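Side-chain contacts in cellulose biosynthesis protein BcsG (Salmonella typhimurium LT2, PDB 5OLT), which is required for cellulose biosynthesis and carries, beyond its membrane part, a zinc-binding extramembrane domain of the alkaline phosphatase family: residues A[83-86]-A[87-90]; A[97-101]-A[102-106]; A[354-358]-A[359-363]. All coordinates share one frame; numbering follows the deposited sequence. Where two conformers were deposited one is given.

Contact 1: A[83-86]-A[87-90]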
ATOM      1  N   PRO A  83      -9.114  17.564  -4.194  1.00 11.93           N
ATOM      2  CA  PRO A  83      -7.778  18.137  -4.278  1.00 13.53           C
ATOM      3  C   PRO A  83      -6.667  17.229  -3.748  1.00 13.46           C
ATOM      4  O   PRO A  83      -5.533  17.384  -4.177  1.00 15.73           O
ATOM      5  CB  PRO A  83      -7.859  19.408  -3.410  1.00 15.00           C
ATOM      6  CG  PRO A  83      -9.304  19.718  -3.262  1.00 17.20           C
ATOM      7  CD  PRO A  83     -10.100  18.494  -3.585  1.00 12.84           C
ATOM      8  N   LEU A  84      -6.963  16.277  -2.860  1.00 12.94           N
ATOM      9  CA  LEU A  84      -5.912  15.395  -2.303  1.00 12.37           C
ATOM     10  C   LEU A  84      -5.108  14.738  -3.423  1.00 12.84           C
ATOM     11  O   LEU A  84      -3.877  14.672  -3.338  1.00 13.31           O
ATOM     12  CB  LEU A  84      -6.536  14.310  -1.404  1.00 13.23           C
ATOM     13  CG  LEU A  84      -5.529  13.274  -0.838  1.00 14.66           C
ATOM     14  CD1 LEU A  84      -4.608  13.932   0.179  1.00 19.82           C
ATOM     15  CD2 LEU A  84      -6.345  12.140  -0.240  1.00 16.20           C
ATOM     16  N   TRP A  85      -5.776  14.266  -4.475  1.00 13.34           N
ATOM     17  CA  TRP A  85      -5.075  13.495  -5.493  1.00 13.01           C
ATOM     18  C   TRP A  85      -4.020  14.313  -6.179  1.00 14.26           C
ATOM     19  O   TRP A  85      -3.002  13.773  -6.551  1.00 16.97           O
ATOM     20  CB  TRP A  85      -6.018  12.848  -6.530  1.00 14.81           C
ATOM     21  CG  TRP A  85      -7.136  12.120  -5.860  1.00 14.48           C
ATOM     22  CD1 TRP A  85      -8.474  12.417  -5.949  1.00 15.16           C
ATOM     23  CD2 TRP A  85      -7.026  10.998  -4.976  1.00 14.02           C
ATOM     24  NE1 TRP A  85      -9.194  11.562  -5.168  1.00 15.81           N
ATOM     25  CE2 TRP A  85      -8.342  10.668  -4.573  1.00 14.83           C
ATOM     26  CE3 TRP A  85      -5.937  10.215  -4.485  1.00 15.03           C
ATOM     27  CZ2 TRP A  85      -8.606   9.619  -3.691  1.00 16.44           C
ATOM     28  CZ3 TRP A  85      -6.222   9.184  -3.613  1.00 16.44           C
ATOM     29  CH2 TRP A  85      -7.541   8.905  -3.226  1.00 16.92           C
ATOM     30  N   SER A  86      -4.281  15.607  -6.325  0.70 14.30           N
ATOM     31  CA  SER A  86      -3.361  16.479  -7.004  0.70 15.13           C
ATOM     32  C   SER A  86      -2.177  16.880  -6.126  0.70 15.90           C
ATOM     33  O   SER A  86      -1.224  17.484  -6.646  0.70 19.14           O
ATOM     34  CB  SER A  86      -4.121  17.719  -7.528  0.70 16.42           C
ATOM     35  OG  SER A  86      -4.468  18.562  -6.454  0.70 18.45           O
ATOM     36  N   HIS A  87      -2.213  16.557  -4.821  1.00 15.15           N
ATOM     37  CA  HIS A  87      -1.187  17.000  -3.922  0.70 15.94           C
ATOM     38  C   HIS A  87      -0.015  16.046  -3.789  1.00 16.48           C
ATOM     39  O   HIS A  87       1.043  16.424  -3.335  1.00 19.16           O
ATOM     40  CB  HIS A  87      -1.833  17.423  -2.600  0.70 17.41           C
ATOM     41  CG  HIS A  87      -2.735  18.617  -2.758  0.70 17.58           C
ATOM     42  ND1 HIS A  87      -3.714  18.943  -1.849  0.70 19.58           N
ATOM     43  CD2 HIS A  87      -2.841  19.530  -3.755  0.70 19.83           C
ATOM     44  CE1 HIS A  87      -4.355  20.025  -2.249  0.70 20.80           C
ATOM     45  NE2 HIS A  87      -3.862  20.386  -3.416  0.70 21.40           N
ATOM     46  N   PHE A  88      -0.162  14.842  -4.301  1.00 12.47           N
ATOM     47  CA  PHE A  88       0.954  13.880  -4.250  1.00 11.77           C
ATOM     48  C   PHE A  88       2.083  14.239  -5.198  1.00 11.53           C
ATOM     49  O   PHE A  88       1.886  14.958  -6.169  1.00 14.04           O
ATOM     50  CB  PHE A  88       0.433  12.474  -4.615  1.00 11.65           C
ATOM     51  CG  PHE A  88      -0.426  11.860  -3.543  1.00 12.00           C
ATOM     52  CD1 PHE A  88       0.154  11.334  -2.392  1.00 12.30           C
ATOM     53  CD2 PHE A  88      -1.800  11.853  -3.685  1.00 13.07           C
ATOM     54  CE1 PHE A  88      -0.649  10.786  -1.398  1.00 13.28           C
ATOM     55  CE2 PHE A  88      -2.633  11.328  -2.685  1.00 12.48           C
ATOM     56  CZ  PHE A  88      -2.053  10.796  -1.542  1.00 12.77           C
ATOM     57  N   ASP A  89       3.263  13.724  -4.915  1.00 10.68           N
ATOM     58  CA  ASP A  89       4.369  13.820  -5.848  1.00 10.70           C
ATOM     59  C   ASP A  89       4.342  12.690  -6.844  1.00 11.25           C
ATOM     60  O   ASP A  89       4.711  12.876  -7.987  1.00 11.56           O
ATOM     61  CB  ASP A  89       5.709  13.806  -5.126  1.00 11.80           C
ATOM     62  CG  ASP A  89       5.924  15.000  -4.240  1.00 12.29           C
ATOM     63  OD1 ASP A  89       5.324  16.089  -4.495  1.00 14.69           O
ATOM     64  OD2 ASP A  89       6.742  14.868  -3.300  1.00 12.68           O
ATOM     65  N   ILE A  90       3.895  11.508  -6.415  1.00 10.84           N
ATOM     66  CA  ILE A  90       3.868  10.289  -7.216  1.00 10.71           C
ATOM     67  C   ILE A  90       2.510   9.647  -6.986  1.00 10.08           C
ATOM     68  O   ILE A  90       2.095   9.505  -5.819  1.00 11.19           O
ATOM     69  CB  ILE A  90       4.990   9.333  -6.769  1.00 10.67           C
ATOM     70  CG1 ILE A  90       6.372   9.964  -6.930  1.00 11.40           C
ATOM     71  CG2 ILE A  90       4.867   7.999  -7.524  1.00 13.20           C
ATOM     72  CD1 ILE A  90       7.470   9.190  -6.199  1.00 12.63           C
TER
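Leu84 and Trp85 meet Phe88 where a short helical turn runs out, and this cluster illustrates how such a turn can keep one dry side and one wet one. On the dry side the CD2-CE2 side of the Phe88 ring makes the contacts. Phe88 CE2 lies 3.9 Å from Leu84 CG and equally 3.9 Å from Trp85 CE3, so one ring carbon touches both the leucine branch point and the indole. The Phe88 and Trp85 side chains run side by side in the same direction, whereas Leu84 slants across the phenyl group. With its CG anti to the carbonyl carbon (chi1 -72°), Phe88 swings its ring back under the turn, and the carbonyl oxygen of Trp85 meets the ring edge in its plane, 3.7 Å from CD2. The turn itself is closed by His87 N to Leu84 O at 2.9 Å.

The solvent side is looser and more polar. Pro83 O sits over the centre of the imidazole of His87, 3.2 Å above its plane, an approach through the face that makes no hydrogen bond. The same oxygen receives Ser86 OG at 2.8 Å, on a lone pair. Ser86 and His87 each have a second conformer, which makes this half the less fixed one. His87 ND1 is hydrogen-bonded to Asp246 OD1 of helix 234-255.

That helix also takes Leu84, against Phe242, Leu245 and Phe249, while Trp85 meets Phe242 edge-to-face and bonds through NE1 to Leu79 O. Beyond the turn, at the entry to strand 90-96 of the mixed sheet, Asp89 and Ile90 both face Val296 of strand 291-299 in a classic beta bulge.

Contact 2: A[97-101]-A[102-106]. With ZN (zinc ion), chain B.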
ATOM      1  N   SER A  97      -3.561  -4.303  -4.783  1.00  9.32           N
ATOM      2  CA  SER A  97      -3.405  -4.559  -3.344  1.00  9.12           C
ATOM      3  C   SER A  97      -3.173  -6.043  -3.001  1.00  9.09           C
ATOM      4  O   SER A  97      -2.787  -6.347  -1.874  1.00 10.36           O
ATOM      5  CB  SER A  97      -4.629  -4.067  -2.559  1.00  9.92           C
ATOM      6  OG  SER A  97      -5.741  -4.876  -2.857  1.00 11.78           O
ATOM      7  N   GLY A  98      -3.387  -6.935  -3.960  1.00  9.33           N
ATOM      8  CA  GLY A  98      -3.053  -8.350  -3.768  1.00  9.16           C
ATOM      9  C   GLY A  98      -4.070  -9.179  -3.004  1.00  9.66           C
ATOM     10  O   GLY A  98      -3.842 -10.380  -2.868  1.00  9.85           O
ATOM     11  N   THR A  99      -5.141  -8.550  -2.493  1.00  8.85           N
ATOM     12  CA  THR A  99      -6.118  -9.236  -1.624  1.00  8.55           C
ATOM     13  C   THR A  99      -7.273  -8.320  -1.383  1.00  8.91           C
ATOM     14  O   THR A  99      -7.182  -7.095  -1.666  1.00 10.15           O
ATOM     15  CB  THR A  99      -5.449  -9.620  -0.280  1.00  9.80           C
ATOM     16  OG1 THR A  99      -6.396 -10.328   0.531  1.00 11.36           O
ATOM     17  CG2 THR A  99      -4.948  -8.384   0.468  1.00 11.63           C
ATOM     18  N   SER A 100      -8.384  -8.882  -0.901  1.00  9.39           N
ATOM     19  CA  SER A 100      -9.518  -8.036  -0.560  1.00  9.51           C
ATOM     20  C   SER A 100      -9.867  -8.049   0.924  1.00  8.81           C
ATOM     21  O   SER A 100     -10.928  -7.505   1.278  1.00 10.19           O
ATOM     22  CB  SER A 100     -10.717  -8.346  -1.419  1.00 12.19           C
ATOM     23  OG  SER A 100     -11.099  -9.708  -1.326  1.00 12.51           O
ATOM     24  N   TYR A 101      -8.978  -8.596   1.771  1.00  9.17           N
ATOM     25  CA  TYR A 101      -9.202  -8.609   3.224  1.00  9.71           C
ATOM     26  C   TYR A 101      -8.140  -7.813   3.947  1.00 10.06           C
ATOM     27  O   TYR A 101      -7.000  -7.722   3.484  1.00 10.59           O
ATOM     28  CB  TYR A 101      -9.205 -10.052   3.748  1.00 11.41           C
ATOM     29  CG  TYR A 101     -10.372 -10.924   3.275  1.00 12.05           C
ATOM     30  CD1 TYR A 101     -11.656 -10.407   3.088  1.00 13.71           C
ATOM     31  CD2 TYR A 101     -10.182 -12.286   3.115  1.00 12.84           C
ATOM     32  CE1 TYR A 101     -12.723 -11.233   2.693  1.00 13.91           C
ATOM     33  CE2 TYR A 101     -11.233 -13.130   2.767  1.00 13.92           C
ATOM     34  CZ  TYR A 101     -12.493 -12.597   2.550  1.00 12.59           C
ATOM     35  OH  TYR A 101     -13.514 -13.486   2.188  1.00 15.43           O
ATOM     36  N   SER A 102      -8.514  -7.250   5.106  1.00  9.53           N
ATOM     37  CA  SER A 102      -7.641  -6.312   5.795  1.00 10.06           C
ATOM     38  C   SER A 102      -6.371  -6.930   6.355  1.00 10.34           C
ATOM     39  O   SER A 102      -5.276  -6.374   6.175  1.00 11.17           O
ATOM     40  CB  SER A 102      -8.394  -5.672   6.965  1.00 11.09           C
ATOM     41  OG  SER A 102      -9.597  -5.051   6.529  1.00 11.58           O
ATOM     42  N   GLY A 103      -6.499  -8.085   7.029  1.00 10.18           N
ATOM     43  CA  GLY A 103      -5.321  -8.707   7.645  1.00 10.90           C
ATOM     44  C   GLY A 103      -4.251  -9.052   6.635  1.00 10.55           C
ATOM     45  O   GLY A 103      -3.104  -8.611   6.758  1.00 10.84           O
ATOM     46  N   PRO A 104      -4.626  -9.790   5.584  1.00  9.56           N
ATOM     47  CA  PRO A 104      -3.619 -10.129   4.578  1.00 10.29           C
ATOM     48  C   PRO A 104      -3.064  -8.886   3.883  1.00  9.28           C
ATOM     49  O   PRO A 104      -1.882  -8.885   3.529  1.00 10.42           O
ATOM     50  CB  PRO A 104      -4.380 -10.996   3.584  1.00 11.16           C
ATOM     51  CG  PRO A 104      -5.636 -11.372   4.231  1.00 14.26           C
ATOM     52  CD  PRO A 104      -5.889 -10.540   5.430  1.00 10.18           C
ATOM     53  N   ALA A 105      -3.881  -7.837   3.685  1.00  9.15           N
ATOM     54  CA  ALA A 105      -3.357  -6.620   3.074  1.00  9.34           C
ATOM     55  C   ALA A 105      -2.271  -5.994   3.899  1.00  9.21           C
ATOM     56  O   ALA A 105      -1.240  -5.558   3.350  1.00  9.76           O
ATOM     57  CB  ALA A 105      -4.468  -5.614   2.855  1.00 11.27           C
ATOM     58  N   ALA A 106      -2.502  -5.910   5.200  1.00 10.00           N
ATOM     59  CA  ALA A 106      -1.514  -5.294   6.089  1.00 10.34           C
ATOM     60  C   ALA A 106      -0.235  -6.127   6.132  1.00 10.24           C
ATOM     61  O   ALA A 106       0.875  -5.581   6.082  1.00 10.79           O
ATOM     62  CB  ALA A 106      -2.084  -5.137   7.476  1.00 12.71           C
TER
HETATM   63 ZN    ZN B 601      -9.809  -3.474   5.322  0.75 12.46          ZN
HETATM   64  O   HOH W   1     -11.924  -4.674   5.897  1.00 32.28           O
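Thr99 lays its methyl group against the first turn of helix 102-110, CG2 standing 3.4 Å from Ala105 N and 3.7 Å from Ala105 CB. Its rotamer decides which branch goes where: with OG1 opposite the backbone N (chi1 -178°), the methyl takes the position between N and the carbonyl carbon and faces Ala105. The hydroxyl passes Pro104 CB at 3.7 Å, the two side chains crossing at about a right angle, and is hydrogen-bonded to Asn357 OD1. It also receives a weak bond from Tyr101 N.

Tyr101 is the N-cap. Its carbonyl oxygen accepts Ala105 N at 3.1 Å, and its CB rests 3.8 Å from Pro104 CD, but the ring leads away and ends in a hydrogen bond from OH to Asp283.

Ser102, at the helix start, holds OG anti to the carbonyl carbon (chi1 -56°), away from the loop and 2.0 Å from the zinc ion. Cys67, Glu266 and His267 complete the protein's share of the site, and a water lies 2.5 Å from the metal. Gly103 N is hydrogen-bonded to a citrate, probably from the crystallisation liquor, consistent with an anion-binding helix start. The zinc-bound Ser102 probably occupies the nucleophile position, as in alkaline phosphatase relatives.

Contact 3: A[354-358]-A[359-363]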
ATOM      1  N   VAL A 354      -2.006  -9.956  -9.462  1.00  9.76           N
ATOM      2  CA  VAL A 354      -2.478 -11.226  -8.921  1.00  8.96           C
ATOM      3  C   VAL A 354      -2.992 -10.931  -7.524  1.00  8.89           C
ATOM      4  O   VAL A 354      -2.321 -10.250  -6.743  1.00  9.26           O
ATOM      5  CB  VAL A 354      -1.312 -12.228  -8.836  1.00  9.35           C
ATOM      6  CG1 VAL A 354      -1.742 -13.504  -8.102  1.00 10.61           C
ATOM      7  CG2 VAL A 354      -0.771 -12.512 -10.248  1.00 11.32           C
ATOM      8  N   SER A 355      -4.183 -11.431  -7.200  1.00  8.80           N
ATOM      9  CA  SER A 355      -4.753 -11.176  -5.879  1.00  9.15           C
ATOM     10  C   SER A 355      -5.300 -12.463  -5.297  1.00  9.36           C
ATOM     11  O   SER A 355      -5.802 -13.328  -6.048  1.00 10.16           O
ATOM     12  CB  SER A 355      -5.890 -10.151  -5.967  1.00 10.31           C
ATOM     13  OG  SER A 355      -5.400  -8.944  -6.520  1.00 10.91           O
ATOM     14  N   GLU A 356      -5.200 -12.589  -3.984  1.00  9.10           N
ATOM     15  CA  GLU A 356      -5.643 -13.811  -3.331  1.00  9.98           C
ATOM     16  C   GLU A 356      -6.221 -13.576  -2.005  1.00 10.07           C
ATOM     17  O   GLU A 356      -5.815 -12.663  -1.281  1.00 10.99           O
ATOM     18  CB  GLU A 356      -4.446 -14.755  -3.037  1.00 13.71           C
ATOM     19  CG  GLU A 356      -3.537 -14.998  -4.168  1.00 15.45           C
ATOM     20  CD  GLU A 356      -2.549 -16.104  -3.899  1.00 14.04           C
ATOM     21  OE1 GLU A 356      -2.749 -17.016  -3.017  1.00 13.33           O
ATOM     22  OE2 GLU A 356      -1.578 -16.038  -4.646  1.00 15.41           O
ATOM     23  N   ASN A 357      -7.194 -14.433  -1.679  0.70 10.76           N
ATOM     24  CA  ASN A 357      -7.604 -14.658  -0.283  0.70 11.78           C
ATOM     25  C   ASN A 357      -7.397 -16.174  -0.067  0.70 12.11           C
ATOM     26  O   ASN A 357      -6.998 -16.865  -0.995  0.70 11.86           O
ATOM     27  CB  ASN A 357      -9.061 -14.231  -0.065  0.70 12.41           C
ATOM     28  CG  ASN A 357      -9.320 -12.762  -0.411  0.70 11.53           C
ATOM     29  OD1 ASN A 357      -8.469 -11.888  -0.228  0.70 11.17           O
ATOM     30  ND2 ASN A 357     -10.532 -12.480  -0.853  0.70 11.20           N
ATOM     31  N   ALA A 358      -7.694 -16.708   1.118  1.00 14.18           N
ATOM     32  CA  ALA A 358      -7.458 -18.144   1.404  1.00 15.33           C
ATOM     33  C   ALA A 358      -8.034 -19.057   0.340  1.00 16.59           C
ATOM     34  O   ALA A 358      -7.411 -20.057  -0.039  1.00 21.08           O
ATOM     35  CB  ALA A 358      -7.989 -18.547   2.769  1.00 17.65           C
ATOM     36  N   ASN A 359      -9.181 -18.665  -0.198  1.00 14.39           N
ATOM     37  CA  ASN A 359      -9.913 -19.591  -1.040  1.00 18.21           C
ATOM     38  C   ASN A 359      -9.954 -19.283  -2.523  1.00 17.31           C
ATOM     39  O   ASN A 359     -10.538 -20.018  -3.302  1.00 20.64           O
ATOM     40  CB  ASN A 359     -11.355 -19.664  -0.520  1.00 24.70           C
ATOM     41  CG  ASN A 359     -11.472 -20.308   0.847  1.00 26.12           C
ATOM     42  OD1 ASN A 359     -11.386 -19.649   1.896  1.00 30.14           O
ATOM     43  ND2 ASN A 359     -11.752 -21.608   0.841  1.00 30.33           N
ATOM     44  N   ALA A 360      -9.347 -18.172  -2.924  1.00 14.37           N
ATOM     45  CA  ALA A 360      -9.536 -17.696  -4.282  1.00 12.65           C
ATOM     46  C   ALA A 360      -8.309 -16.960  -4.753  1.00 11.85           C
ATOM     47  O   ALA A 360      -7.677 -16.228  -3.973  1.00 12.57           O
ATOM     48  CB  ALA A 360     -10.736 -16.756  -4.339  1.00 14.75           C
ATOM     49  N   VAL A 361      -7.988 -17.166  -6.034  1.00 11.44           N
ATOM     50  CA  VAL A 361      -6.946 -16.369  -6.730  1.00  9.97           C
ATOM     51  C   VAL A 361      -7.591 -15.712  -7.947  1.00 10.51           C
ATOM     52  O   VAL A 361      -8.396 -16.340  -8.656  1.00 11.28           O
ATOM     53  CB  VAL A 361      -5.764 -17.263  -7.207  1.00 10.87           C
ATOM     54  CG1 VAL A 361      -4.678 -16.409  -7.819  1.00 11.34           C
ATOM     55  CG2 VAL A 361      -5.138 -18.101  -6.066  1.00 12.74           C
ATOM     56  N   VAL A 362      -7.254 -14.432  -8.157  1.00  9.68           N
ATOM     57  CA  VAL A 362      -7.718 -13.703  -9.325  1.00  9.60           C
ATOM     58  C   VAL A 362      -6.464 -13.235 -10.060  1.00  9.45           C
ATOM     59  O   VAL A 362      -5.539 -12.676  -9.452  1.00  9.66           O
ATOM     60  CB  VAL A 362      -8.591 -12.493  -8.943  1.00  9.57           C
ATOM     61  CG1 VAL A 362      -8.907 -11.644 -10.160  1.00 11.66           C
ATOM     62  CG2 VAL A 362      -9.880 -12.987  -8.312  1.00 10.73           C
ATOM     63  N   ILE A 363      -6.465 -13.427 -11.375  1.00  9.26           N
ATOM     64  CA  ILE A 363      -5.377 -12.933 -12.249  1.00  9.86           C
ATOM     65  C   ILE A 363      -5.956 -12.255 -13.473  1.00 10.12           C
ATOM     66  O   ILE A 363      -7.142 -12.422 -13.789  1.00 11.54           O
ATOM     67  CB  ILE A 363      -4.404 -14.066 -12.706  1.00 10.47           C
ATOM     68  CG1 ILE A 363      -5.089 -15.029 -13.694  1.00 11.62           C
ATOM     69  CG2 ILE A 363      -3.870 -14.796 -11.455  1.00 11.35           C
ATOM     70  CD1 ILE A 363      -4.176 -16.140 -14.236  1.00 13.67           C
TER
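Glu356 and Val361 stand side by side on one face of an antiparallel hairpin, pointing the same way, and show how a non-hydrogen-bonded pair can lay an acidic side chain against a branched apolar one. Glu356 sets CG anti to the carbonyl carbon (chi1 -49°) and stays extended beyond it, so its stem lies along the valine: CG is 4.0 Å and CD 3.9 Å from Val361 CG2. The buried carboxylate then reaches past the valine to partners beyond the hairpin, hydrogen-bonding through OE2 to Tyr38 OH and through OE1 to His119 N.

Val354 approaches Val361 at a slant, its CG1 meeting Val361 CG1 at 4.1 Å. Its other branch, CG2, lies alongside Ile363 CG2 at 4.0 Å, the two side chains running in the same direction. Ser355, Asn357, Ala360 and Val362 take the opposite face.

The strands are fastened most clearly at Ser355 and Val362, a hydrogen-bonded pair with Ser355 N to Val362 O at 2.9 Å and Val362 N to Ser355 O at 2.8 Å. Ser355 O also takes a CA-H contact from Val361. At the type I turn from Asn357 to Ala360, Asn357 N bonds to Ala360 O at 3.0 Å, and the return bond from Ala360 N to Asn357 O is weak, at 3.3 Å. The exposed Ala358 and Asn359 form the tip.

Strand 355-357 is one of the two outermost strands of a four-stranded antiparallel sheet, and strand 360-365 continues inward to strand 368-373. Helix 27-42 covers Val354 with Trp33, Leu34 and Phe37, and touches Val361 with Leu34. On the other face, helix 287-290 meets Ser355 through Thr290 and Val362 through Pro287.

How the contacts relate
Contacts 1 and 2 border the same strand, 90-96: residues 83-90 lead into it and residues 97-106 carry the chain from it to the zinc site. Contact 2, nearest the middle of the chain, is the one that binds metal, whereas contact 1 combines an aromatic interior with an exposed polar side, and contact 3 is largely buried apart from its turn. Contacts 2 and 3 touch, their centres about 10 Å apart: Gly98 O lies 2.8 Å from Glu356 N, a probable hydrogen bond, so the small sheet meets the loop before the zinc-binding serine. Contacts 1 and 3 lie on opposite sides of the chain's centre.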